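Side-chain contacts in allophycocyanin beta-18 subunit apoprotein (Chroococcidiopsis thermalis PCC 7203, PDB 6HRK), which binds biliverdin IX alpha and fluoresces in the far red, as an artificial biliprotein derived from a light-harvesting allophycocyanin subunit: residues A[24-29]-A[54-59]; A[30-35]-A[97-102]. The protein carries 18 engineered substitutions. One frame throughout, in Å; residues are numbered along the deposited sequence.

Interaction 1. Residues A[24-29]-A[54-59]; sequences TAVSQL and RDMNYF. Engineered in segment 24-29: Q28 (natural residue Leu). With BLA (biliverdine IX alpha), chain E.
A buried, wholly apolar helix-to-helix contact joins A25 and V26 of helix 18-32 to M56 of helix 46-69, close to the centre of the chain. M56 alone spans the gap: its methyl CE lies 3.5 Å from A25 CB, and its SD lies 3.5 Å from V26 CG2. The long, unbranched thioether suits this place, because the closest CA atoms, of V26 and M56, are 8.3 Å apart. Its chain runs straight as far as the sulfur and then bends (chi3 69°), which turns CE beside the small A25, whose methyl leaves room for it. V26 presents CG2 to both the sulfur and the methyl, its branched side chain running obliquely to that of M56. Helices 18-32 and 46-69 both belong to the globin-like phycobilisome-protein fold, and helix 46-69 also lines the bilin pocket. M56 itself touches the biliverdin with CG, and its neighbours turn to the pigment. D55 OD2 accepts a hydrogen bond from the pigment's NA at 2.9 Å and a weak one from its NC. R54 turns its guanidinium edge to D55 and grips OD1 with NE and NH2 together, in the plane of the group, while NH1 and NH2 both bond O1A of a pigment propionate; the arginine thus probably fixes the aspartate's orientation and balances its charge. Y58 lays one ring face over the pigment, with CE2 3.6 Å from C4B.

Interaction 2. Residues A[30-35]-A[97-102]; sequences FQEYPE and TARSIQ
E32 and R99 meet with their side chains crossing at about a right angle, the carboxylate of one set against the guanidinium edge of the other. R99 NH1 donates to E32 OE1 over 3.0 Å, on the syn side of that oxygen, in a salt bridge whose N-H...O line is clearly bent. A second, weak bond runs from the same NH1 to E32 OE2 at 3.3 Å, so one nitrogen serves both oxygens. The two flat groups are 47° apart, and OE1 sits 24° out of the guanidinium plane, a skewed pairing rather than the flat, two-nitrogen grip that an arginine can also make. R99 starts out from its helix with CG opposite the backbone N (chi1 171°) and then bends at chi2 and chi3, folding the chain so that NH1 turns to the glutamate while the methylenes pass Y33. There the two side chains again cross at about a right angle, and the aromatic CE2 of Y33 lies 4.1 Å from R99 CG, a loose apolar touch across the arginine's stem. The contact links the end of helix 18-32 to helix 94-115 at the surface of the phycobilisome-type helical fold: Y33 is where the chain leaves helical geometry, and P34 begins a short 3-10 turn. A charged pair suits this surface place, and a tyrosine can set a ring carbon beside aliphatic ones; Y33 also touches C95 and P96. With an alanine at R99, the E32 carboxylate is likely to lose its cationic mate here and the Y33 ring the methylenes beside it. Elsewhere on helix 94-115, T97 and S100 touch the biliverdin, and S100 OG bonds T97 O within the helix at 2.6 Å.

Both interactions use helix 18-32 but pair it with different helices: 24-29 meets helix 46-69 in the core, whereas 30-35 meets helix 94-115 at the surface, although 24-29 packs on helix 94-115 as well. The chemistry follows the place. Interaction 1 relies on thioether and methyl packing without a hydrogen bond between its segments; interaction 2 rests on a charged pair, with a tyrosine ring beside the arginine's methylenes. Their centres are 9 Å apart, and they run into each other: L29 packs on R99 and S100, M56 CE reaches S100 CB, and F59 touches I101. The three helices therefore pack against one another, with segments 54-59 and 97-102 each contributing residues to the biliverdin pocket.

Interaction 1. Residues A[24-29]-A[54-59]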
loop_
_atom_site.group_PDB
_atom_site.type_symbol
_atom_site.label_atom_id
_atom_site.label_comp_id
_atom_site.label_asym_id
_atom_site.label_seq_id
_atom_site.Cartn_x
_atom_site.Cartn_y
_atom_site.Cartn_z
ATOM N N THR A 24 8.439 1.005 -7.623
ATOM C CA THR A 24 7.747 0.420 -8.777
ATOM C C THR A 24 6.262 0.805 -8.795
ATOM O O THR A 24 5.710 1.103 -9.857
ATOM C CB THR A 24 7.871 -1.122 -8.783
ATOM O OG1 THR A 24 9.248 -1.498 -8.668
ATOM C CG2 THR A 24 7.290 -1.722 -10.066
ATOM N N ALA A 25 5.625 0.782 -7.622
ATOM C CA ALA A 25 4.211 1.153 -7.486
ATOM C C ALA A 25 3.939 2.636 -7.754
ATOM O O ALA A 25 2.934 2.966 -8.388
ATOM C CB ALA A 25 3.687 0.772 -6.107
ATOM N N VAL A 26 4.826 3.520 -7.288
ATOM C CA VAL A 26 4.617 4.973 -7.445
ATOM C C VAL A 26 4.837 5.372 -8.907
ATOM O O VAL A 26 4.159 6.264 -9.417
ATOM C CB VAL A 26 5.527 5.887 -6.560
ATOM C CG1 VAL A 26 4.788 7.176 -6.219
ATOM C CG2 VAL A 26 5.994 5.225 -5.269
ATOM N N SER A 27 5.789 4.709 -9.566
ATOM C CA SER A 27 6.073 4.937 -10.985
ATOM C C SER A 27 4.847 4.669 -11.867
ATOM O O SER A 27 4.502 5.496 -12.716
ATOM C CB SER A 27 7.252 4.068 -11.439
ATOM O OG SER A 27 7.614 4.345 -12.781
ATOM N N GLN A 28 4.192 3.525 -11.655
ATOM C CA GLN A 28 2.980 3.180 -12.417
ATOM C C GLN A 28 1.763 4.001 -11.971
ATOM O O GLN A 28 0.853 4.229 -12.767
ATOM C CB GLN A 28 2.666 1.676 -12.342
ATOM C CG GLN A 28 1.942 1.163 -13.582
ATOM C CD GLN A 28 1.392 -0.240 -13.425
ATOM O OE1 GLN A 28 0.258 -0.427 -12.981
ATOM N NE2 GLN A 28 2.181 -1.234 -13.813
ATOM N N LEU A 29 1.751 4.433 -10.707
ATOM C CA LEU A 29 0.708 5.332 -10.191
ATOM C C LEU A 29 0.687 6.671 -10.936
ATOM O O LEU A 29 -0.385 7.154 -11.308
ATOM C CB LEU A 29 0.891 5.571 -8.684
ATOM C CG LEU A 29 -0.180 6.377 -7.936
ATOM C CD1 LEU A 29 -1.473 5.586 -7.821
ATOM C CD2 LEU A 29 0.320 6.791 -6.560
ATOM N N ARG A 54 6.818 7.784 1.560
ATOM C CA ARG A 54 6.742 7.495 2.996
ATOM C C ARG A 54 5.389 6.877 3.361
ATOM O O ARG A 54 5.338 5.832 4.010
ATOM C CB ARG A 54 6.975 8.782 3.801
ATOM C CG ARG A 54 6.992 8.633 5.320
ATOM C CD ARG A 54 6.638 9.949 6.004
ATOM N NE ARG A 54 5.223 10.283 5.850
ATOM C CZ ARG A 54 4.583 11.262 6.492
ATOM N NH1 ARG A 54 5.209 12.052 7.369
ATOM N NH2 ARG A 54 3.288 11.450 6.255
ATOM N N ASP A 55 4.305 7.528 2.938
ATOM C CA ASP A 55 2.942 7.028 3.181
ATOM C C ASP A 55 2.715 5.636 2.603
ATOM O O ASP A 55 2.203 4.759 3.292
ATOM C CB ASP A 55 1.890 7.980 2.603
ATOM C CG ASP A 55 1.685 9.219 3.446
ATOM O OD1 ASP A 55 2.495 9.499 4.355
ATOM O OD2 ASP A 55 0.696 9.924 3.182
ATOM N N MET A 56 3.095 5.443 1.345
ATOM C CA MET A 56 2.996 4.129 0.701
ATOM C C MET A 56 3.793 3.068 1.454
ATOM O O MET A 56 3.329 1.936 1.603
ATOM C CB MET A 56 3.461 4.197 -0.751
ATOM C CG MET A 56 2.481 4.919 -1.654
ATOM S SD MET A 56 3.106 5.106 -3.329
ATOM C CE MET A 56 3.077 3.404 -3.889
ATOM N N ASN A 57 4.976 3.444 1.939
ATOM C CA ASN A 57 5.778 2.563 2.782
ATOM C C ASN A 57 5.056 2.219 4.088
ATOM O O ASN A 57 5.089 1.067 4.507
ATOM C CB ASN A 57 7.157 3.167 3.068
ATOM C CG ASN A 57 8.158 2.134 3.552
ATOM N N TYR A 58 4.397 3.201 4.713
ATOM C CA TYR A 58 3.553 2.935 5.895
ATOM C C TYR A 58 2.456 1.902 5.614
ATOM O O TYR A 58 2.216 1.021 6.439
ATOM C CB TYR A 58 2.871 4.210 6.427
ATOM C CG TYR A 58 3.732 5.181 7.211
ATOM C CD1 TYR A 58 4.630 4.740 8.182
ATOM C CD2 TYR A 58 3.600 6.558 7.021
ATOM C CE1 TYR A 58 5.396 5.639 8.911
ATOM C CE2 TYR A 58 4.360 7.464 7.746
ATOM C CZ TYR A 58 5.257 7.000 8.689
ATOM O OH TYR A 58 6.005 7.899 9.411
ATOM N N PHE A 59 1.790 2.018 4.465
ATOM C CA PHE A 59 0.679 1.120 4.132
ATOM C C PHE A 59 1.143 -0.309 3.841
ATOM O O PHE A 59 0.524 -1.260 4.317
ATOM C CB PHE A 59 -0.159 1.671 2.970
ATOM C CG PHE A 59 -0.952 2.903 3.324
ATOM C CD1 PHE A 59 -1.872 2.880 4.372
ATOM C CD2 PHE A 59 -0.794 4.088 2.605
ATOM C CE1 PHE A 59 -2.606 4.010 4.702
ATOM C CE2 PHE A 59 -1.529 5.222 2.931
ATOM C CZ PHE A 59 -2.436 5.183 3.980
HETATM C CHA BLA E . 0.626 13.945 5.047
HETATM N NA BLA E . 0.137 11.446 5.607
HETATM C C1A BLA E . 0.239 12.763 5.909
HETATM C C2A BLA E . -0.112 12.928 7.344
HETATM C C3A BLA E . -0.421 11.669 7.832
HETATM C C4A BLA E . -0.239 10.720 6.694
HETATM C CMA BLA E . -0.845 11.351 9.243
HETATM C CAA BLA E . -0.137 14.240 8.105
HETATM C CBA BLA E . 0.959 14.332 9.164
HETATM C CGA BLA E . 2.331 14.075 8.589
HETATM O O1A BLA E . 2.820 12.933 8.717
HETATM O O2A BLA E . 2.925 15.007 8.010
HETATM C CHB BLA E . -0.469 9.218 6.685
HETATM N NB BLA E . 0.952 8.874 8.812
HETATM C C1B BLA E . 0.141 8.414 7.820
HETATM C C2B BLA E . -0.078 7.027 7.964
HETATM C C3B BLA E . 0.606 6.564 9.084
HETATM C C4B BLA E . 1.236 7.807 9.574
HETATM C CMB BLA E . -0.920 6.184 7.039
HETATM O OB BLA E . 2.102 7.895 10.771
HETATM C CAB BLA E . 0.649 5.143 9.620
HETATM C CBB BLA E . 1.822 4.895 10.544
HETATM N NC BLA E . -0.397 10.204 0.715
HETATM C C1C BLA E . -0.706 9.033 0.160
HETATM C C2C BLA E . -0.506 9.136 -1.322
HETATM C C3C BLA E . 0.584 10.195 -1.327
HETATM C C4C BLA E . 0.163 11.167 -0.210
HETATM C CMC BLA E . -0.107 7.820 -1.978
HETATM O OC BLA E . -1.037 8.015 0.743
HETATM C CAC BLA E . 0.955 10.769 -2.703
HETATM C CBC BLA E . -0.096 11.692 -3.273
HETATM C CHD BLA E . 1.356 11.904 0.379
HETATM N ND BLA E . 0.921 12.639 2.802
HETATM C C1D BLA E . 1.194 12.912 1.493
HETATM C C2D BLA E . 1.423 14.372 1.351
HETATM C C3D BLA E . 1.207 14.925 2.702
HETATM C C4D BLA E . 0.896 13.762 3.570
HETATM C CMD BLA E . 1.764 15.145 0.103
HETATM C CAD BLA E . 1.301 16.370 3.127
HETATM C CBD BLA E . 0.042 17.141 2.776
HETATM C CGD BLA E . 0.271 18.580 3.162
HETATM O O1D BLA E . -0.334 19.024 4.158
HETATM O O2D BLA E . 1.061 19.266 2.476
#

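Interaction 2. Residues A[30-35]-A[97-102]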
loop_
_atom_site.group_PDB
_atom_site.type_symbol
_atom_site.label_atom_id
_atom_site.label_comp_id
_atom_site.label_asym_id
_atom_site.label_seq_id
_atom_site.Cartn_x
_atom_site.Cartn_y
_atom_site.Cartn_z
ATOM N N PHE A 30 1.867 7.257 -11.156
ATOM C CA PHE A 30 1.982 8.542 -11.866
ATOM C C PHE A 30 1.666 8.461 -13.362
ATOM O O PHE A 30 1.363 9.485 -13.967
ATOM C CB PHE A 30 3.378 9.164 -11.693
ATOM C CG PHE A 30 3.751 9.490 -10.266
ATOM C CD1 PHE A 30 2.828 10.039 -9.370
ATOM C CD2 PHE A 30 5.054 9.284 -9.827
ATOM C CE1 PHE A 30 3.198 10.341 -8.066
ATOM C CE2 PHE A 30 5.425 9.586 -8.529
ATOM C CZ PHE A 30 4.499 10.120 -7.647
ATOM N N GLN A 31 1.770 7.275 -13.963
ATOM C CA GLN A 31 1.284 7.062 -15.337
ATOM C C GLN A 31 -0.237 7.194 -15.403
ATOM O O GLN A 31 -0.774 7.899 -16.256
ATOM C CB GLN A 31 1.692 5.685 -15.885
ATOM C CG GLN A 31 2.997 5.664 -16.665
ATOM C CD GLN A 31 3.118 4.428 -17.544
ATOM O OE1 GLN A 31 2.987 3.299 -17.068
ATOM N NE2 GLN A 31 3.364 4.639 -18.834
ATOM N N GLU A 32 -0.913 6.505 -14.489
ATOM C CA GLU A 32 -2.378 6.453 -14.461
ATOM C C GLU A 32 -2.988 7.702 -13.826
ATOM O O GLU A 32 -4.091 8.106 -14.204
ATOM C CB GLU A 32 -2.846 5.198 -13.722
ATOM C CG GLU A 32 -2.333 3.900 -14.334
ATOM C CD GLU A 32 -2.651 2.687 -13.490
ATOM O OE1 GLU A 32 -3.775 2.606 -12.963
ATOM O OE2 GLU A 32 -1.781 1.802 -13.357
ATOM N N TYR A 33 -2.277 8.298 -12.864
ATOM C CA TYR A 33 -2.670 9.565 -12.242
ATOM C C TYR A 33 -1.545 10.596 -12.373
ATOM O O TYR A 33 -0.837 10.870 -11.401
ATOM C CB TYR A 33 -3.028 9.344 -10.771
ATOM C CG TYR A 33 -4.260 8.497 -10.579
ATOM C CD1 TYR A 33 -5.526 9.077 -10.525
ATOM C CD2 TYR A 33 -4.165 7.108 -10.461
ATOM C CE1 TYR A 33 -6.664 8.299 -10.346
ATOM C CE2 TYR A 33 -5.297 6.324 -10.286
ATOM C CZ TYR A 33 -6.540 6.925 -10.227
ATOM O OH TYR A 33 -7.661 6.157 -10.056
ATOM N N PRO A 34 -1.375 11.179 -13.581
ATOM C CA PRO A 34 -0.328 12.191 -13.797
ATOM C C PRO A 34 -0.581 13.528 -13.090
ATOM O O PRO A 34 0.343 14.334 -12.979
ATOM C CB PRO A 34 -0.319 12.367 -15.320
ATOM C CG PRO A 34 -1.699 12.010 -15.744
ATOM C CD PRO A 34 -2.160 10.935 -14.808
ATOM N N GLU A 35 -1.815 13.758 -12.633
ATOM C CA GLU A 35 -2.157 14.918 -11.795
ATOM C C GLU A 35 -1.339 15.055 -10.507
ATOM O O GLU A 35 -1.105 16.174 -10.047
ATOM C CB GLU A 35 -3.656 14.922 -11.471
ATOM C CG GLU A 35 -4.144 13.712 -10.682
ATOM C CD GLU A 35 -5.261 12.973 -11.389
ATOM O OE1 GLU A 35 -6.397 12.972 -10.873
ATOM O OE2 GLU A 35 -5.005 12.405 -12.471
ATOM N N THR A 97 -4.785 7.018 -3.717
ATOM C CA THR A 97 -4.255 6.385 -2.497
ATOM C C THR A 97 -4.638 4.907 -2.435
ATOM O O THR A 97 -3.817 4.062 -2.070
ATOM C CB THR A 97 -4.771 7.089 -1.220
ATOM O OG1 THR A 97 -4.517 8.498 -1.305
ATOM C CG2 THR A 97 -4.099 6.533 0.035
ATOM N N ALA A 98 -5.887 4.608 -2.788
ATOM C CA ALA A 98 -6.368 3.230 -2.859
ATOM C C ALA A 98 -5.634 2.448 -3.945
ATOM O O ALA A 98 -5.187 1.327 -3.700
ATOM C CB ALA A 98 -7.872 3.197 -3.099
ATOM N N ARG A 99 -5.507 3.047 -5.133
ATOM C CA ARG A 99 -4.771 2.434 -6.252
ATOM C C ARG A 99 -3.343 2.080 -5.857
ATOM O O ARG A 99 -2.898 0.968 -6.117
ATOM C CB ARG A 99 -4.752 3.360 -7.477
ATOM C CG ARG A 99 -3.845 2.919 -8.631
ATOM C CD ARG A 99 -4.581 2.291 -9.803
ATOM N NE ARG A 99 -4.944 0.883 -9.602
ATOM C CZ ARG A 99 -4.564 -0.152 -10.366
ATOM N NH1 ARG A 99 -3.782 0.002 -11.437
ATOM N NH2 ARG A 99 -4.983 -1.378 -10.056
ATOM N N SER A 100 -2.634 3.025 -5.241
ATOM C CA SER A 100 -1.231 2.816 -4.849
ATOM C C SER A 100 -1.049 1.574 -3.972
ATOM O O SER A 100 -0.086 0.826 -4.146
ATOM C CB SER A 100 -0.672 4.056 -4.141
ATOM O OG SER A 100 -1.404 4.365 -2.969
ATOM N N ILE A 101 -1.989 1.359 -3.052
ATOM C CA ILE A 101 -2.014 0.164 -2.201
ATOM C C ILE A 101 -2.303 -1.080 -3.050
ATOM O O ILE A 101 -1.598 -2.083 -2.943
ATOM C CB ILE A 101 -3.041 0.316 -1.048
ATOM C CG1 ILE A 101 -2.581 1.414 -0.079
ATOM C CG2 ILE A 101 -3.230 -0.991 -0.283
ATOM C CD1 ILE A 101 -3.698 2.019 0.743
ATOM N N GLN A 102 -3.321 -0.999 -3.904
ATOM C CA GLN A 102 -3.687 -2.117 -4.780
ATOM C C GLN A 102 -2.607 -2.433 -5.827
ATOM O O GLN A 102 -2.489 -3.578 -6.265
ATOM C CB GLN A 102 -5.035 -1.854 -5.471
ATOM C CG GLN A 102 -6.241 -1.727 -4.539
ATOM C CD GLN A 102 -6.758 -3.060 -4.024
ATOM O OE1 GLN A 102 -5.999 -4.015 -3.854
ATOM N NE2 GLN A 102 -8.061 -3.126 -3.761
#